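Oligogalacturonate lyase (Vibrio parahaemolyticus RIMD 2210633, PDB 3C5M) probably cleaves oligogalacturonides, fragments of pectin, by a lyase reaction in a manganese-binding seven-bladed beta-propeller. Local coordinates at residues F158-K172 with V182-Y195. Residues are numbered along the deposited sequence; the frame is centred on the assembly and turned at random.
Sequences FAEFYHTNPTCRLIK and VIHQDTAWLGHPIY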
loop_
_atom_site.group_PDB
_atom_site.type_symbol
_atom_site.label_atom_id
_atom_site.label_comp_id
_atom_site.label_asym_id
_atom_site.label_seq_id
_atom_site.Cartn_x
_atom_site.Cartn_y
_atom_site.Cartn_z
ATOM N N PHE A 158 -15.037 15.803 3.280
ATOM C CA PHE A 158 -13.597 15.671 3.083
ATOM C C PHE A 158 -12.922 17.031 3.185
ATOM O O PHE A 158 -12.085 17.249 4.060
ATOM C CB PHE A 158 -13.300 15.074 1.714
ATOM C CG PHE A 158 -11.843 14.905 1.440
ATOM C CD1 PHE A 158 -11.112 13.921 2.097
ATOM C CD2 PHE A 158 -11.198 15.726 0.516
ATOM C CE1 PHE A 158 -9.752 13.749 1.839
ATOM C CE2 PHE A 158 -9.838 15.567 0.248
ATOM C CZ PHE A 158 -9.114 14.574 0.910
ATOM N N ALA A 159 -13.289 17.940 2.285
ATOM C CA ALA A 159 -12.723 19.282 2.282
ATOM C C ALA A 159 -13.035 19.959 3.610
ATOM O O ALA A 159 -12.205 20.682 4.156
ATOM C CB ALA A 159 -13.288 20.088 1.130
ATOM N N GLU A 160 -14.231 19.709 4.131
ATOM C CA GLU A 160 -14.666 20.275 5.404
ATOM C C GLU A 160 -13.665 19.975 6.517
ATOM O O GLU A 160 -13.234 20.873 7.239
ATOM C CB GLU A 160 -16.048 19.709 5.766
ATOM C CG GLU A 160 -16.303 19.479 7.261
ATOM C CD GLU A 160 -16.314 20.764 8.076
ATOM O OE1 GLU A 160 -16.465 20.681 9.316
ATOM O OE2 GLU A 160 -16.172 21.854 7.480
ATOM N N PHE A 161 -13.302 18.705 6.650
ATOM C CA PHE A 161 -12.356 18.275 7.671
ATOM C C PHE A 161 -10.996 18.937 7.484
ATOM O O PHE A 161 -10.333 19.302 8.450
ATOM C CB PHE A 161 -12.177 16.765 7.619
ATOM C CG PHE A 161 -11.266 16.240 8.673
ATOM C CD1 PHE A 161 -11.660 16.247 10.011
ATOM C CD2 PHE A 161 -10.009 15.744 8.340
ATOM C CE1 PHE A 161 -10.808 15.762 11.014
ATOM C CE2 PHE A 161 -9.148 15.256 9.331
ATOM C CZ PHE A 161 -9.548 15.264 10.675
ATOM N N TYR A 162 -10.585 19.088 6.232
ATOM C CA TYR A 162 -9.299 19.698 5.929
ATOM C C TYR A 162 -9.190 21.105 6.481
ATOM O O TYR A 162 -8.150 21.492 7.012
ATOM C CB TYR A 162 -9.076 19.732 4.421
ATOM C CG TYR A 162 -7.922 20.603 4.001
ATOM C CD1 TYR A 162 -8.118 21.933 3.641
ATOM C CD2 TYR A 162 -6.629 20.090 3.953
ATOM C CE1 TYR A 162 -7.047 22.730 3.235
ATOM C CE2 TYR A 162 -5.555 20.877 3.552
ATOM C CZ TYR A 162 -5.769 22.191 3.192
ATOM O OH TYR A 162 -4.699 22.949 2.774
ATOM N N HIS A 163 -10.271 21.864 6.344
ATOM C CA HIS A 163 -10.306 23.238 6.813
ATOM C C HIS A 163 -10.400 23.342 8.332
ATOM O O HIS A 163 -10.006 24.355 8.913
ATOM C CB HIS A 163 -11.478 23.987 6.169
ATOM C CG HIS A 163 -11.303 24.241 4.704
ATOM N ND1 HIS A 163 -10.214 24.915 4.193
ATOM C CD2 HIS A 163 -12.077 23.916 3.642
ATOM C CE1 HIS A 163 -10.324 24.992 2.878
ATOM N NE2 HIS A 163 -11.445 24.394 2.518
ATOM N N THR A 164 -10.908 22.300 8.980
ATOM C CA THR A 164 -11.036 22.328 10.431
ATOM C C THR A 164 -9.660 22.264 11.093
ATOM O O THR A 164 -9.552 22.257 12.321
ATOM C CB THR A 164 -11.930 21.156 10.948
ATOM O OG1 THR A 164 -12.468 21.498 12.233
ATOM C CG2 THR A 164 -11.127 19.873 11.089
ATOM N N ASN A 165 -8.615 22.235 10.266
ATOM C CA ASN A 165 -7.237 22.161 10.743
ATOM C C ASN A 165 -7.131 21.333 12.008
ATOM O O ASN A 165 -6.847 21.858 13.079
ATOM C CB ASN A 165 -6.684 23.564 11.002
ATOM C CG ASN A 165 -6.235 24.257 9.730
ATOM O OD1 ASN A 165 -7.044 24.575 8.861
ATOM N ND2 ASN A 165 -4.931 24.481 9.611
ATOM N N PRO A 166 -7.348 20.019 11.896
ATOM C CA PRO A 166 -7.287 19.093 13.025
ATOM C C PRO A 166 -5.850 18.866 13.467
ATOM O O PRO A 166 -4.941 18.862 12.636
ATOM C CB PRO A 166 -7.909 17.831 12.452
ATOM C CG PRO A 166 -7.368 17.848 11.054
ATOM C CD PRO A 166 -7.577 19.287 10.638
ATOM N N THR A 167 -5.653 18.685 14.768
ATOM C CA THR A 167 -4.331 18.450 15.318
ATOM C C THR A 167 -3.984 16.969 15.193
ATOM O O THR A 167 -4.643 16.104 15.783
ATOM C CB THR A 167 -4.267 18.889 16.802
ATOM O OG1 THR A 167 -3.133 18.288 17.440
ATOM C CG2 THR A 167 -5.519 18.473 17.530
ATOM N N CYS A 168 -2.950 16.695 14.403
ATOM C CA CYS A 168 -2.477 15.341 14.147
ATOM C C CYS A 168 -1.023 15.210 14.555
ATOM O O CYS A 168 -0.270 16.177 14.523
ATOM C CB CYS A 168 -2.584 15.018 12.659
ATOM S SG CYS A 168 -4.244 15.040 12.003
ATOM N N ARG A 169 -0.620 14.005 14.923
ATOM C CA ARG A 169 0.757 13.785 15.311
ATOM C C ARG A 169 1.317 12.553 14.615
ATOM O O ARG A 169 0.625 11.554 14.435
ATOM C CB ARG A 169 0.867 13.607 16.825
ATOM C CG ARG A 169 0.140 12.383 17.354
ATOM C CD ARG A 169 0.346 12.242 18.846
ATOM N NE ARG A 169 -0.241 11.017 19.378
ATOM C CZ ARG A 169 -0.088 10.600 20.632
ATOM N NH1 ARG A 169 0.634 11.310 21.493
ATOM N NH2 ARG A 169 -0.647 9.463 21.024
ATOM N N LEU A 170 2.581 12.650 14.227
ATOM C CA LEU A 170 3.294 11.570 13.570
ATOM C C LEU A 170 4.123 10.893 14.676
ATOM O O LEU A 170 5.142 11.434 15.104
ATOM C CB LEU A 170 4.209 12.157 12.496
ATOM C CG LEU A 170 4.767 11.226 11.422
ATOM C CD1 LEU A 170 5.674 12.002 10.472
ATOM C CD2 LEU A 170 5.535 10.106 12.073
ATOM N N ILE A 171 3.685 9.722 15.142
ATOM C CA ILE A 171 4.383 9.017 16.214
ATOM C C ILE A 171 5.248 7.854 15.758
ATOM O O ILE A 171 5.132 7.364 14.641
ATOM C CB ILE A 171 3.404 8.470 17.280
ATOM C CG1 ILE A 171 2.516 7.386 16.671
ATOM C CG2 ILE A 171 2.572 9.606 17.854
ATOM C CD1 ILE A 171 1.540 6.753 17.649
ATOM N N LYS A 172 6.120 7.418 16.654
ATOM C CA LYS A 172 7.026 6.318 16.393
ATOM C C LYS A 172 6.961 5.420 17.619
ATOM O O LYS A 172 7.073 5.889 18.748
ATOM C CB LYS A 172 8.440 6.858 16.198
ATOM C CG LYS A 172 9.516 5.794 16.136
ATOM C CD LYS A 172 10.890 6.416 15.903
ATOM C CE LYS A 172 11.325 7.302 17.067
ATOM N NZ LYS A 172 11.492 6.542 18.346
ATOM N N VAL A 182 6.508 11.066 20.039
ATOM C CA VAL A 182 5.990 12.001 19.044
ATOM C C VAL A 182 7.143 12.680 18.310
ATOM O O VAL A 182 7.850 13.489 18.898
ATOM C CB VAL A 182 5.114 13.089 19.701
ATOM C CG1 VAL A 182 4.584 14.033 18.643
ATOM C CG2 VAL A 182 3.963 12.450 20.447
ATOM N N ILE A 183 7.337 12.365 17.030
ATOM C CA ILE A 183 8.433 12.980 16.282
ATOM C C ILE A 183 8.014 14.224 15.518
ATOM O O ILE A 183 8.853 14.917 14.952
ATOM C CB ILE A 183 9.090 11.999 15.277
ATOM C CG1 ILE A 183 8.105 11.605 14.195
ATOM C CG2 ILE A 183 9.578 10.751 15.996
ATOM C CD1 ILE A 183 8.652 10.529 13.278
ATOM N N HIS A 184 6.717 14.506 15.506
ATOM C CA HIS A 184 6.202 15.676 14.809
ATOM C C HIS A 184 4.711 15.846 15.049
ATOM O O HIS A 184 3.953 14.906 14.887
ATOM C CB HIS A 184 6.446 15.567 13.301
ATOM C CG HIS A 184 5.920 16.734 12.527
ATOM N ND1 HIS A 184 6.481 17.991 12.606
ATOM C CD2 HIS A 184 4.832 16.858 11.732
ATOM C CE1 HIS A 184 5.755 18.839 11.900
ATOM N NE2 HIS A 184 4.748 18.177 11.361
ATOM N N GLN A 185 4.291 17.046 15.435
ATOM C CA GLN A 185 2.877 17.309 15.666
ATOM C C GLN A 185 2.494 18.531 14.854
ATOM O O GLN A 185 3.369 19.234 14.353
ATOM C CB GLN A 185 2.616 17.553 17.148
ATOM C CG GLN A 185 1.151 17.521 17.509
ATOM C CD GLN A 185 0.923 17.034 18.933
ATOM O OE1 GLN A 185 1.550 16.070 19.383
ATOM N NE2 GLN A 185 0.016 17.685 19.642
ATOM N N ASP A 186 1.202 18.798 14.719
ATOM C CA ASP A 186 0.781 19.952 13.926
ATOM C C ASP A 186 -0.741 20.068 13.886
ATOM O O ASP A 186 -1.457 19.072 14.006
ATOM C CB ASP A 186 1.334 19.822 12.496
ATOM C CG ASP A 186 1.283 21.124 11.718
ATOM O OD1 ASP A 186 1.722 21.129 10.538
ATOM O OD2 ASP A 186 0.808 22.135 12.280
ATOM N N THR A 187 -1.231 21.291 13.723
ATOM C CA THR A 187 -2.665 21.532 13.670
ATOM C C THR A 187 -3.173 21.427 12.243
ATOM O O THR A 187 -4.113 22.120 11.847
ATOM C CB THR A 187 -3.017 22.919 14.224
ATOM O OG1 THR A 187 -2.087 23.887 13.723
ATOM C CG2 THR A 187 -2.980 22.905 15.737
ATOM N N ALA A 188 -2.539 20.546 11.477
ATOM C CA ALA A 188 -2.902 20.306 10.086
ATOM C C ALA A 188 -3.187 18.822 9.900
ATOM O O ALA A 188 -2.714 17.996 10.675
ATOM C CB ALA A 188 -1.761 20.734 9.172
ATOM N N TRP A 189 -3.961 18.483 8.876
ATOM C CA TRP A 189 -4.283 17.085 8.599
ATOM C C TRP A 189 -3.075 16.379 7.960
ATOM O O TRP A 189 -2.767 16.600 6.791
ATOM C CB TRP A 189 -5.492 17.007 7.662
ATOM C CG TRP A 189 -5.993 15.607 7.428
ATOM C CD1 TRP A 189 -5.579 14.471 8.058
ATOM C CD2 TRP A 189 -7.047 15.213 6.546
ATOM N NE1 TRP A 189 -6.310 13.401 7.630
ATOM C CE2 TRP A 189 -7.220 13.826 6.700
ATOM C CE3 TRP A 189 -7.863 15.900 5.638
ATOM C CZ2 TRP A 189 -8.181 13.108 5.983
ATOM C CZ3 TRP A 189 -8.815 15.185 4.926
ATOM C CH2 TRP A 189 -8.967 13.804 5.103
ATOM N N LEU A 190 -2.402 15.532 8.735
ATOM C CA LEU A 190 -1.221 14.799 8.273
ATOM C C LEU A 190 -1.615 13.393 7.840
ATOM O O LEU A 190 -2.714 12.934 8.141
ATOM C CB LEU A 190 -0.191 14.687 9.402
ATOM C CG LEU A 190 0.155 15.992 10.106
ATOM C CD1 LEU A 190 0.990 15.700 11.329
ATOM C CD2 LEU A 190 0.865 16.912 9.142
ATOM N N GLY A 191 -0.713 12.701 7.153
ATOM C CA GLY A 191 -1.036 11.359 6.733
ATOM C C GLY A 191 0.086 10.616 6.052
ATOM O O GLY A 191 1.170 11.158 5.833
ATOM N N HIS A 192 -0.199 9.356 5.734
ATOM C CA HIS A 192 0.714 8.447 5.049
ATOM C C HIS A 192 2.172 8.513 5.499
ATOM O O HIS A 192 3.059 8.956 4.755
ATOM C CB HIS A 192 0.645 8.672 3.529
ATOM C CG HIS A 192 1.337 7.607 2.737
ATOM N ND1 HIS A 192 2.035 7.873 1.577
ATOM C CD2 HIS A 192 1.447 6.274 2.944
ATOM C CE1 HIS A 192 2.545 6.748 1.107
ATOM N NE2 HIS A 192 2.203 5.763 1.917
ATOM N N PRO A 193 2.439 8.077 6.733
ATOM C CA PRO A 193 3.803 8.095 7.250
ATOM C C PRO A 193 4.572 6.903 6.694
ATOM O O PRO A 193 4.070 5.777 6.670
ATOM C CB PRO A 193 3.592 8.016 8.760
ATOM C CG PRO A 193 2.391 7.145 8.871
ATOM C CD PRO A 193 1.484 7.709 7.789
ATOM N N ILE A 194 5.791 7.148 6.239
ATOM C CA ILE A 194 6.593 6.079 5.669
ATOM C C ILE A 194 8.074 6.225 5.939
ATOM O O ILE A 194 8.702 7.212 5.552
ATOM C CB ILE A 194 6.388 5.988 4.139
ATOM C CG1 ILE A 194 6.143 7.388 3.576
ATOM C CG2 ILE A 194 5.223 5.047 3.810
ATOM C CD1 ILE A 194 5.992 7.430 2.077
ATOM N N TYR A 195 8.621 5.223 6.614
ATOM C CA TYR A 195 10.042 5.177 6.929
ATOM C C TYR A 195 10.808 5.040 5.622
ATOM O O TYR A 195 10.379 4.321 4.721
ATOM C CB TYR A 195 10.344 3.955 7.798
ATOM C CG TYR A 195 10.635 4.254 9.242
ATOM C CD1 TYR A 195 9.843 3.715 10.259
ATOM C CD2 TYR A 195 11.718 5.058 9.598
ATOM C CE1 TYR A 195 10.119 3.970 11.604
ATOM C CE2 TYR A 195 12.008 5.317 10.930
ATOM C CZ TYR A 195 11.204 4.771 11.933
ATOM O OH TYR A 195 11.487 5.036 13.252
HETATM O O HOH W 1 1.084 14.578 21.521
#
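The outer hairpin of one propeller blade pairs C168 with D186, and the chain then crosses to the next blade through a short linker, whose W189 packs against helix 155-163. Strands 168-172 and 182-186 run antiparallel. C168 N donates to D186 O at 2.8 Å. The bond from L170 N to H184 O, 2.7 Å long, is nearly straight at 172°. L170 O accepts from I183 N at 3.1 Å and only weakly from H184 N; with I183 and H184 both facing L170, this is a classic beta bulge. On one face R169 lies beside Q185, and a water bridges R169 NH1 to Q185 OE1, while the guanidinium forms a salt bridge with E143 of strand 138-145. On the other face C168 CB meets L190 CG at 3.9 Å, and L170 CG lies 4.3 Å from P193 CB, so side chains of the hairpin pack on the following blade. At the helix, F161 turns an edge onto W189: CE2 sits over the indole centre, with planes at 88°. With chi1 at -178°, the F161 ring is set beside its own carbonyl carbon and extends toward the indole. F158 CE1 approaches W189 CH2 obliquely at 3.4 Å, completing an aromatic cluster. Antiparallel pairing within a blade and side-chain packing between successive blades are typical of the beta-propeller fold.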